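Local coordinates for protein member of s1p family of ribosomal proteins (Pyrococcus furiosus, PDB 5YH1) that probably acts as a nuclease, its manganese-binding DHH domain forming the metal-dependent part of a longer nucleic-acid-binding protein, at residues A[218-223]-A[246-251]; A[258-263]-A[274-279]; A[298-303]-A[338-343]. All blocks are in the same frame, centred on the assembly; numbering follows the deposited sequence.

Overall arrangement
Contacts 1 and 2 share helix 250-267. Contact 1 joins the turn 218-223 to the loop just ahead of that helix, while contact 2 packs a central turn of it against 274-279, with centres 14 Å apart and no touch between them. Contact 3 lies farther along the chain, where helix 286-311 meets a loop before helix 343-358, and it touches contact 2 through H262. Contact 2 is purely aliphatic, core throughout and nearest the manganese site. Contacts 1 and 3 each have a partly exposed lysine toward the surface: in contact 1 K246 lies against buried H220 and L248, in contact 3 K303 against buried Y340 and V300.

Contact 1: A[218-223]-A[246-251]; sequences IKHLPA and KGLDEE
H220 lays its imidazole against the K246 chain and the tip of L248, joining a type I turn (I218 to L221) to the Schellman motif that ends helix 234-245. The lysine crosses the histidine at about a right angle and brings CD over one side of the ring in an off-centre CH-pi contact, 4.1 Å from K246 CD to the H220 centroid. At the other end of the ring H220 CD2 meets L248 CD1 at 4.1 Å. On the face opposite K246 CD, L221 CD2 sits 3.7 Å above the H220 plane, toward the rim, so the imidazole is clasped from both sides. With chi1 at 73°, CG of H220 lies between backbone N and carbonyl carbon, which turns the ring toward the loop, and the hydrogen bond from NE2 to L280 O fixes its rotation. Replacing H220 with an alanine would remove the ring and is likely to leave the L280 carbonyl without this donor and the K246 methylenes without a ring to lie on. Farther out, K246 NZ bonds to the D216 carbonyl while K219 NZ forms a salt bridge with the D216 carboxylate, placing the two amines 6.5 Å apart, NZ to NZ. G247, with positive phi, lets the chain reverse after the helix; its N bonds to K244 O, and L248 N reaches back to A243 O.

Contact 2: A[258-263]-A[274-279]; sequences EVIDHE and GIIEEI
I260 and I276 mark the closest backbone approach, 7.4 Å from CA to CA, where a turn of helix 250-267 faces the short helix 276-279. The latter follows G274, whose positive phi (99°) suits glycine, and E277, in the first turn of helix 276-279, accepts from G274 N through OE1 at 2.8 Å. Across the contact, I260 presents CG1 to two isoleucines. I260 CG1 lies 3.6 Å from I279 CG2 as those side chains slide past each other in opposite directions, and 3.8 Å from I276 CD1, where they meet at roughly a right angle. CG1 of I276 stands opposite its backbone N (chi1 -171°), and chi2 of 67° then bends CD1 onto I260. V259 adds CG1 against I279 CD1 at 4.0 Å. Away from this apolar patch, H262 ND1 donates in its ring plane to E263 OE1 (2.7 Å), and E263 also forms a salt bridge with R150 of the second subunit. T66, beside the manganese ligand D67, touches I260, and the I260 side chain lies about 12 Å from the bound manganese. With only methyl and methylene groups meeting, the contact is apolar and rests on shape and burial.

Contact 3: A[298-303]-A[338-343]; sequences PEVKEK and FEYPSP
K303 and V300 meet Y340 in an aliphatic-aromatic contact between the long helix 286-311 and the loop that precedes helix 343-358. The lysine contributes its methylenes: K303 CD comes to 3.7 Å from Y340 CD1, its extended chain running obliquely to the tyrosine. One turn earlier, V300 CG1 reaches the far end of the ring, 3.5 Å from Y340 OH, with the two side chains at about a right angle. Both helix residues approach from the same side of the ring plane. Across the plane from them, P341 CB lies over the ring centre at 4.1 Å, so the tyrosine is held between the helix and its own neighbour. The cis peptide bond joining Y340 to P341 is consistent with the proline lying back against the ring. Y340 points CG opposite its backbone N (chi1 178°), which extends the ring out of the loop toward the helix. In the two-domain layout known for DHH-family proteins, helix 286-311 probably leads from the metal-binding domain into the C-terminal one, here built round the mixed sheet that starts with strand 316-319, consistent with the contact tying the linking helix to the second domain. Polar ends are engaged as well: Y340 OH bonds to Q304 NE2, while K303 NZ bonds to Y266 OH and to a glycerol, probably from the crystallisation liquor. K303 NZ also bonds to H262 NE2, the H262 nitrogen opposite the one that donates to E263, and the same imidazole meets Y340 edge-to-face, bringing helix 250-267 alongside. E299, on the same helix turn, makes a salt bridge with R150 of the second subunit.

Contact 1: A[218-223]-A[246-251]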
loop_
_atom_site.group_PDB
_atom_site.type_symbol
_atom_site.label_atom_id
_atom_site.label_comp_id
_atom_site.label_asym_id
_atom_site.label_seq_id
_atom_site.Cartn_x
_atom_site.Cartn_y
_atom_site.Cartn_z
ATOM N N ILE A 218 -9.729 32.867 5.114
ATOM C CA ILE A 218 -8.871 32.282 4.071
ATOM C C ILE A 218 -8.108 33.263 3.182
ATOM O O ILE A 218 -7.345 32.831 2.325
ATOM C CB ILE A 218 -9.673 31.347 3.134
ATOM C CG1 ILE A 218 -10.640 32.127 2.244
ATOM C CG2 ILE A 218 -10.429 30.300 3.935
ATOM C CD1 ILE A 218 -11.309 31.267 1.199
ATOM N N LYS A 219 -8.294 34.569 3.364
ATOM C CA LYS A 219 -7.720 35.542 2.416
ATOM C C LYS A 219 -6.190 35.576 2.381
ATOM O O LYS A 219 -5.608 36.101 1.431
ATOM C CB LYS A 219 -8.284 36.951 2.638
ATOM C CG LYS A 219 -8.009 37.544 4.004
ATOM C CD LYS A 219 -8.841 38.791 4.200
ATOM C CE LYS A 219 -8.582 39.414 5.562
ATOM N NZ LYS A 219 -9.506 40.558 5.750
ATOM N N HIS A 220 -5.546 35.006 3.396
ATOM C CA HIS A 220 -4.081 34.828 3.408
ATOM C C HIS A 220 -3.560 33.557 2.709
ATOM O O HIS A 220 -2.344 33.406 2.502
ATOM C CB HIS A 220 -3.574 34.841 4.852
ATOM C CG HIS A 220 -3.918 33.604 5.619
ATOM N ND1 HIS A 220 -5.195 33.330 6.060
ATOM C CD2 HIS A 220 -3.156 32.556 6.002
ATOM C CE1 HIS A 220 -5.201 32.173 6.694
ATOM N NE2 HIS A 220 -3.974 31.684 6.675
ATOM N N LEU A 221 -4.458 32.638 2.350
ATOM C CA LEU A 221 -4.048 31.362 1.730
ATOM C C LEU A 221 -3.316 31.530 0.412
ATOM O O LEU A 221 -2.336 30.829 0.157
ATOM C CB LEU A 221 -5.246 30.421 1.563
ATOM C CG LEU A 221 -5.899 29.937 2.865
ATOM C CD1 LEU A 221 -6.924 28.852 2.578
ATOM C CD2 LEU A 221 -4.873 29.416 3.858
ATOM N N PRO A 222 -3.767 32.473 -0.437
ATOM C CA PRO A 222 -3.051 32.704 -1.696
ATOM C C PRO A 222 -1.557 33.035 -1.544
ATOM O O PRO A 222 -0.752 32.655 -2.395
ATOM C CB PRO A 222 -3.813 33.878 -2.315
ATOM C CG PRO A 222 -5.196 33.747 -1.777
ATOM C CD PRO A 222 -5.039 33.212 -0.384
ATOM N N ALA A 223 -1.190 33.727 -0.472
ATOM C CA ALA A 223 0.215 34.005 -0.188
ATOM C C ALA A 223 1.000 32.732 0.091
ATOM O O ALA A 223 2.140 32.597 -0.353
ATOM C CB ALA A 223 0.340 34.967 0.991
ATOM N N LYS A 246 -1.870 39.248 9.094
ATOM C CA LYS A 246 -1.983 38.195 10.110
ATOM C C LYS A 246 -0.654 37.833 10.774
ATOM O O LYS A 246 -0.596 36.864 11.516
ATOM C CB LYS A 246 -2.620 36.930 9.515
ATOM C CG LYS A 246 -4.039 37.153 9.028
ATOM C CD LYS A 246 -4.802 35.858 8.792
ATOM C CE LYS A 246 -6.047 36.131 7.957
ATOM N NZ LYS A 246 -7.004 34.994 7.909
ATOM N N GLY A 247 0.403 38.593 10.499
ATOM C CA GLY A 247 1.691 38.406 11.161
ATOM C C GLY A 247 2.615 37.434 10.458
ATOM O O GLY A 247 3.619 37.012 11.025
ATOM N N LEU A 248 2.286 37.070 9.221
ATOM C CA LEU A 248 3.125 36.155 8.454
ATOM C C LEU A 248 3.973 36.932 7.464
ATOM O O LEU A 248 3.456 37.484 6.493
ATOM C CB LEU A 248 2.259 35.146 7.698
ATOM C CG LEU A 248 1.387 34.224 8.545
ATOM C CD1 LEU A 248 0.437 33.441 7.649
ATOM C CD2 LEU A 248 2.248 33.285 9.374
ATOM N N ASP A 249 5.273 36.975 7.693
ATOM C CA ASP A 249 6.171 37.587 6.721
ATOM C C ASP A 249 6.599 36.530 5.704
ATOM O O ASP A 249 6.132 35.390 5.742
ATOM C CB ASP A 249 7.366 38.273 7.408
ATOM C CG ASP A 249 8.305 37.300 8.086
ATOM O OD1 ASP A 249 8.412 36.138 7.651
ATOM O OD2 ASP A 249 8.961 37.715 9.062
ATOM N N GLU A 250 7.505 36.906 4.813
ATOM C CA GLU A 250 7.869 36.054 3.688
ATOM C C GLU A 250 8.643 34.808 4.133
ATOM O O GLU A 250 8.536 33.750 3.506
ATOM C CB GLU A 250 8.657 36.850 2.649
ATOM C CG GLU A 250 8.227 38.323 2.584
ATOM C CD GLU A 250 8.062 38.840 1.185
ATOM O OE1 GLU A 250 8.587 38.216 0.247
ATOM O OE2 GLU A 250 7.402 39.882 1.033
ATOM N N GLU A 251 9.401 34.930 5.222
ATOM C CA GLU A 251 10.146 33.795 5.748
ATOM C C GLU A 251 9.219 32.832 6.464
ATOM O O GLU A 251 9.410 31.631 6.368
ATOM C CB GLU A 251 11.291 34.246 6.660
ATOM C CG GLU A 251 12.374 35.061 5.941
ATOM C CD GLU A 251 12.850 34.420 4.637
ATOM O OE1 GLU A 251 13.231 33.226 4.651
ATOM O OE2 GLU A 251 12.837 35.109 3.588
#

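Contact 2: A[258-263]-A[274-279]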
loop_
_atom_site.group_PDB
_atom_site.type_symbol
_atom_site.label_atom_id
_atom_site.label_comp_id
_atom_site.label_asym_id
_atom_site.label_seq_id
_atom_site.Cartn_x
_atom_site.Cartn_y
_atom_site.Cartn_z
ATOM N N GLU A 258 7.470 24.706 3.301
ATOM C CA GLU A 258 8.419 23.599 3.468
ATOM C C GLU A 258 7.867 22.549 4.421
ATOM O O GLU A 258 8.055 21.351 4.204
ATOM C CB GLU A 258 9.782 24.091 3.952
ATOM C CG GLU A 258 10.546 24.924 2.921
ATOM C CD GLU A 258 11.178 24.111 1.798
ATOM O OE1 GLU A 258 11.110 22.865 1.796
ATOM O OE2 GLU A 258 11.763 24.733 0.898
ATOM N N VAL A 259 7.182 22.999 5.466
ATOM C CA VAL A 259 6.538 22.092 6.406
ATOM C C VAL A 259 5.438 21.266 5.735
ATOM O O VAL A 259 5.369 20.052 5.935
ATOM C CB VAL A 259 5.988 22.832 7.636
ATOM C CG1 VAL A 259 5.077 21.935 8.455
ATOM C CG2 VAL A 259 7.135 23.333 8.509
ATOM N N ILE A 260 4.595 21.908 4.934
ATOM C CA ILE A 260 3.509 21.191 4.247
ATOM C C ILE A 260 4.052 20.095 3.329
ATOM O O ILE A 260 3.586 18.949 3.384
ATOM C CB ILE A 260 2.601 22.139 3.450
ATOM C CG1 ILE A 260 1.787 23.012 4.414
ATOM C CG2 ILE A 260 1.659 21.344 2.554
ATOM C CD1 ILE A 260 1.149 24.221 3.764
ATOM N N ASP A 261 5.037 20.442 2.503
ATOM C CA ASP A 261 5.610 19.493 1.545
ATOM C C ASP A 261 6.317 18.322 2.252
ATOM O O ASP A 261 6.343 17.207 1.731
ATOM C CB ASP A 261 6.580 20.189 0.580
ATOM C CG ASP A 261 5.882 21.183 -0.360
ATOM O OD1 ASP A 261 4.668 21.058 -0.628
ATOM O OD2 ASP A 261 6.562 22.100 -0.848
ATOM N N HIS A 262 6.883 18.587 3.430
ATOM C CA HIS A 262 7.544 17.557 4.225
ATOM C C HIS A 262 6.501 16.624 4.846
ATOM O O HIS A 262 6.518 15.427 4.604
ATOM C CB HIS A 262 8.423 18.201 5.305
ATOM C CG HIS A 262 9.076 17.225 6.227
ATOM N ND1 HIS A 262 8.468 16.762 7.375
ATOM C CD2 HIS A 262 10.299 16.645 6.188
ATOM C CE1 HIS A 262 9.285 15.932 7.997
ATOM N NE2 HIS A 262 10.400 15.843 7.296
ATOM N N GLU A 263 5.575 17.185 5.617
ATOM C CA GLU A 263 4.528 16.376 6.229
ATOM C C GLU A 263 3.716 15.576 5.194
ATOM O O GLU A 263 3.409 14.401 5.420
ATOM C CB GLU A 263 3.596 17.223 7.112
ATOM C CG GLU A 263 4.283 17.931 8.275
ATOM C CD GLU A 263 5.076 16.996 9.182
ATOM O OE1 GLU A 263 6.302 16.846 8.971
ATOM O OE2 GLU A 263 4.480 16.420 10.117
ATOM N N GLY A 274 -7.071 17.832 10.233
ATOM C CA GLY A 274 -6.733 17.947 11.644
ATOM C C GLY A 274 -5.342 18.501 11.839
ATOM O O GLY A 274 -4.999 18.943 12.939
ATOM N N ILE A 275 -4.538 18.469 10.773
ATOM C CA ILE A 275 -3.167 18.975 10.801
ATOM C C ILE A 275 -2.983 20.126 9.806
ATOM O O ILE A 275 -2.499 21.193 10.177
ATOM C CB ILE A 275 -2.142 17.866 10.490
ATOM C CG1 ILE A 275 -2.442 16.616 11.334
ATOM C CG2 ILE A 275 -0.724 18.355 10.758
ATOM C CD1 ILE A 275 -1.520 15.443 11.072
ATOM N N ILE A 276 -3.348 19.900 8.549
ATOM C CA ILE A 276 -3.120 20.888 7.490
ATOM C C ILE A 276 -3.768 22.255 7.805
ATOM O O ILE A 276 -3.167 23.294 7.550
ATOM C CB ILE A 276 -3.562 20.341 6.103
ATOM C CG1 ILE A 276 -3.134 21.270 4.965
ATOM C CG2 ILE A 276 -5.066 20.121 6.036
ATOM C CD1 ILE A 276 -1.643 21.359 4.764
ATOM N N GLU A 277 -4.972 22.247 8.377
ATOM C CA GLU A 277 -5.676 23.484 8.727
ATOM C C GLU A 277 -4.900 24.316 9.750
ATOM O O GLU A 277 -4.959 25.553 9.723
ATOM C CB GLU A 277 -7.070 23.207 9.303
ATOM C CG GLU A 277 -8.017 22.455 8.383
ATOM C CD GLU A 277 -7.935 20.941 8.535
ATOM O OE1 GLU A 277 -7.015 20.435 9.209
ATOM O OE2 GLU A 277 -8.794 20.251 7.958
ATOM N N GLU A 278 -4.204 23.631 10.658
ATOM C CA GLU A 278 -3.418 24.289 11.692
ATOM C C GLU A 278 -2.173 24.906 11.092
ATOM O O GLU A 278 -1.811 26.040 11.415
ATOM C CB GLU A 278 -3.011 23.298 12.786
ATOM C CG GLU A 278 -4.166 22.570 13.463
ATOM C CD GLU A 278 -5.093 23.491 14.226
ATOM O OE1 GLU A 278 -4.785 24.689 14.385
ATOM O OE2 GLU A 278 -6.143 23.012 14.682
ATOM N N ILE A 279 -1.527 24.166 10.204
ATOM C CA ILE A 279 -0.336 24.657 9.530
ATOM C C ILE A 279 -0.673 25.872 8.650
ATOM O O ILE A 279 0.105 26.825 8.583
ATOM C CB ILE A 279 0.320 23.542 8.703
ATOM C CG1 ILE A 279 0.833 22.436 9.639
ATOM C CG2 ILE A 279 1.471 24.083 7.859
ATOM C CD1 ILE A 279 1.146 21.135 8.924
#

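Contact 3: A[298-303]-A[338-343]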
loop_
_atom_site.group_PDB
_atom_site.type_symbol
_atom_site.label_atom_id
_atom_site.label_comp_id
_atom_site.label_asym_id
_atom_site.label_seq_id
_atom_site.Cartn_x
_atom_site.Cartn_y
_atom_site.Cartn_z
ATOM N N PRO A 298 12.647 23.233 11.833
ATOM C CA PRO A 298 14.084 22.959 12.071
ATOM C C PRO A 298 14.518 21.556 11.622
ATOM O O PRO A 298 15.587 21.366 11.058
ATOM C CB PRO A 298 14.224 23.101 13.595
ATOM C CG PRO A 298 13.108 24.017 13.992
ATOM C CD PRO A 298 11.965 23.670 13.067
ATOM N N GLU A 299 13.659 20.592 11.867
ATOM C CA GLU A 299 13.864 19.212 11.445
ATOM C C GLU A 299 13.943 19.132 9.923
ATOM O O GLU A 299 14.830 18.488 9.378
ATOM C CB GLU A 299 12.716 18.386 12.036
ATOM C CG GLU A 299 12.446 17.000 11.504
ATOM C CD GLU A 299 11.209 16.403 12.169
ATOM O OE1 GLU A 299 10.905 16.768 13.340
ATOM O OE2 GLU A 299 10.522 15.592 11.513
ATOM N N VAL A 300 13.045 19.832 9.236
ATOM C CA VAL A 300 13.058 19.871 7.772
ATOM C C VAL A 300 14.333 20.519 7.246
ATOM O O VAL A 300 14.961 20.012 6.315
ATOM C CB VAL A 300 11.839 20.638 7.213
ATOM C CG1 VAL A 300 11.896 20.711 5.693
ATOM C CG2 VAL A 300 10.550 19.974 7.664
ATOM N N LYS A 301 14.705 21.645 7.848
ATOM C CA LYS A 301 15.896 22.364 7.448
ATOM C C LYS A 301 17.138 21.519 7.636
ATOM O O LYS A 301 18.033 21.530 6.793
ATOM C CB LYS A 301 16.028 23.657 8.259
ATOM C CG LYS A 301 17.267 24.466 7.935
ATOM C CD LYS A 301 17.377 25.671 8.855
ATOM C CE LYS A 301 18.383 26.672 8.311
ATOM N NZ LYS A 301 18.879 27.588 9.369
ATOM N N GLU A 302 17.212 20.809 8.755
ATOM C CA GLU A 302 18.374 19.980 9.033
ATOM C C GLU A 302 18.495 18.825 8.036
ATOM O O GLU A 302 19.596 18.520 7.576
ATOM C CB GLU A 302 18.334 19.442 10.464
ATOM C CG GLU A 302 19.613 18.724 10.876
ATOM C CD GLU A 302 19.551 18.200 12.298
ATOM O OE1 GLU A 302 18.569 17.508 12.648
ATOM O OE2 GLU A 302 20.487 18.479 13.072
ATOM N N LYS A 303 17.378 18.188 7.690
ATOM C CA LYS A 303 17.409 17.128 6.673
ATOM C C LYS A 303 17.923 17.639 5.339
ATOM O O LYS A 303 18.746 16.993 4.699
ATOM C CB LYS A 303 16.029 16.534 6.439
ATOM C CG LYS A 303 15.528 15.644 7.549
ATOM C CD LYS A 303 14.174 15.078 7.161
ATOM C CE LYS A 303 13.554 14.328 8.316
ATOM N NZ LYS A 303 12.351 13.561 7.895
ATOM N N PHE A 338 14.062 6.227 -1.303
ATOM C CA PHE A 338 12.804 6.128 -0.550
ATOM C C PHE A 338 12.661 7.059 0.654
ATOM O O PHE A 338 11.683 6.962 1.383
ATOM C CB PHE A 338 12.516 4.677 -0.126
ATOM C CG PHE A 338 12.419 3.717 -1.282
ATOM C CD1 PHE A 338 11.422 3.865 -2.243
ATOM C CD2 PHE A 338 13.318 2.668 -1.408
ATOM C CE1 PHE A 338 11.329 2.990 -3.313
ATOM C CE2 PHE A 338 13.230 1.788 -2.477
ATOM C CZ PHE A 338 12.233 1.950 -3.431
ATOM N N GLU A 339 13.604 7.963 0.869
ATOM C CA GLU A 339 13.526 8.864 2.012
ATOM C C GLU A 339 13.267 10.283 1.556
ATOM O O GLU A 339 13.491 10.620 0.402
ATOM C CB GLU A 339 14.830 8.838 2.796
ATOM C CG GLU A 339 15.100 7.535 3.521
ATOM C CD GLU A 339 16.466 7.536 4.168
ATOM O OE1 GLU A 339 16.810 8.538 4.832
ATOM O OE2 GLU A 339 17.203 6.548 4.001
ATOM N N TYR A 340 12.792 11.115 2.474
ATOM C CA TYR A 340 12.746 12.542 2.229
ATOM C C TYR A 340 14.190 13.036 2.118
ATOM O O TYR A 340 15.001 12.727 2.975
ATOM C CB TYR A 340 12.031 13.266 3.360
ATOM C CG TYR A 340 11.986 14.759 3.176
ATOM C CD1 TYR A 340 13.020 15.560 3.636
ATOM C CD2 TYR A 340 10.917 15.372 2.523
ATOM C CE1 TYR A 340 12.994 16.930 3.465
ATOM C CE2 TYR A 340 10.879 16.744 2.351
ATOM C CZ TYR A 340 11.925 17.520 2.822
ATOM O OH TYR A 340 11.915 18.888 2.657
ATOM N N PRO A 341 14.518 13.816 1.078
ATOM C CA PRO A 341 13.671 14.314 0.004
ATOM C C PRO A 341 13.618 13.395 -1.218
ATOM O O PRO A 341 14.616 12.795 -1.573
ATOM C CB PRO A 341 14.342 15.639 -0.364
ATOM C CG PRO A 341 15.790 15.387 -0.112
ATOM C CD PRO A 341 15.836 14.481 1.084
ATOM N N SER A 342 12.454 13.315 -1.858
ATOM C CA SER A 342 12.304 12.629 -3.148
ATOM C C SER A 342 13.281 13.197 -4.199
ATOM O O SER A 342 13.800 14.303 -4.036
ATOM C CB SER A 342 10.867 12.776 -3.654
ATOM O OG SER A 342 10.589 14.118 -4.074
ATOM N N PRO A 343 13.533 12.443 -5.282
ATOM C CA PRO A 343 14.393 12.940 -6.368
ATOM C C PRO A 343 13.983 14.313 -6.902
ATOM O O PRO A 343 14.841 15.167 -7.123
ATOM C CB PRO A 343 14.238 11.872 -7.445
ATOM C CG PRO A 343 13.982 10.616 -6.674
ATOM C CD PRO A 343 13.146 11.033 -5.493
#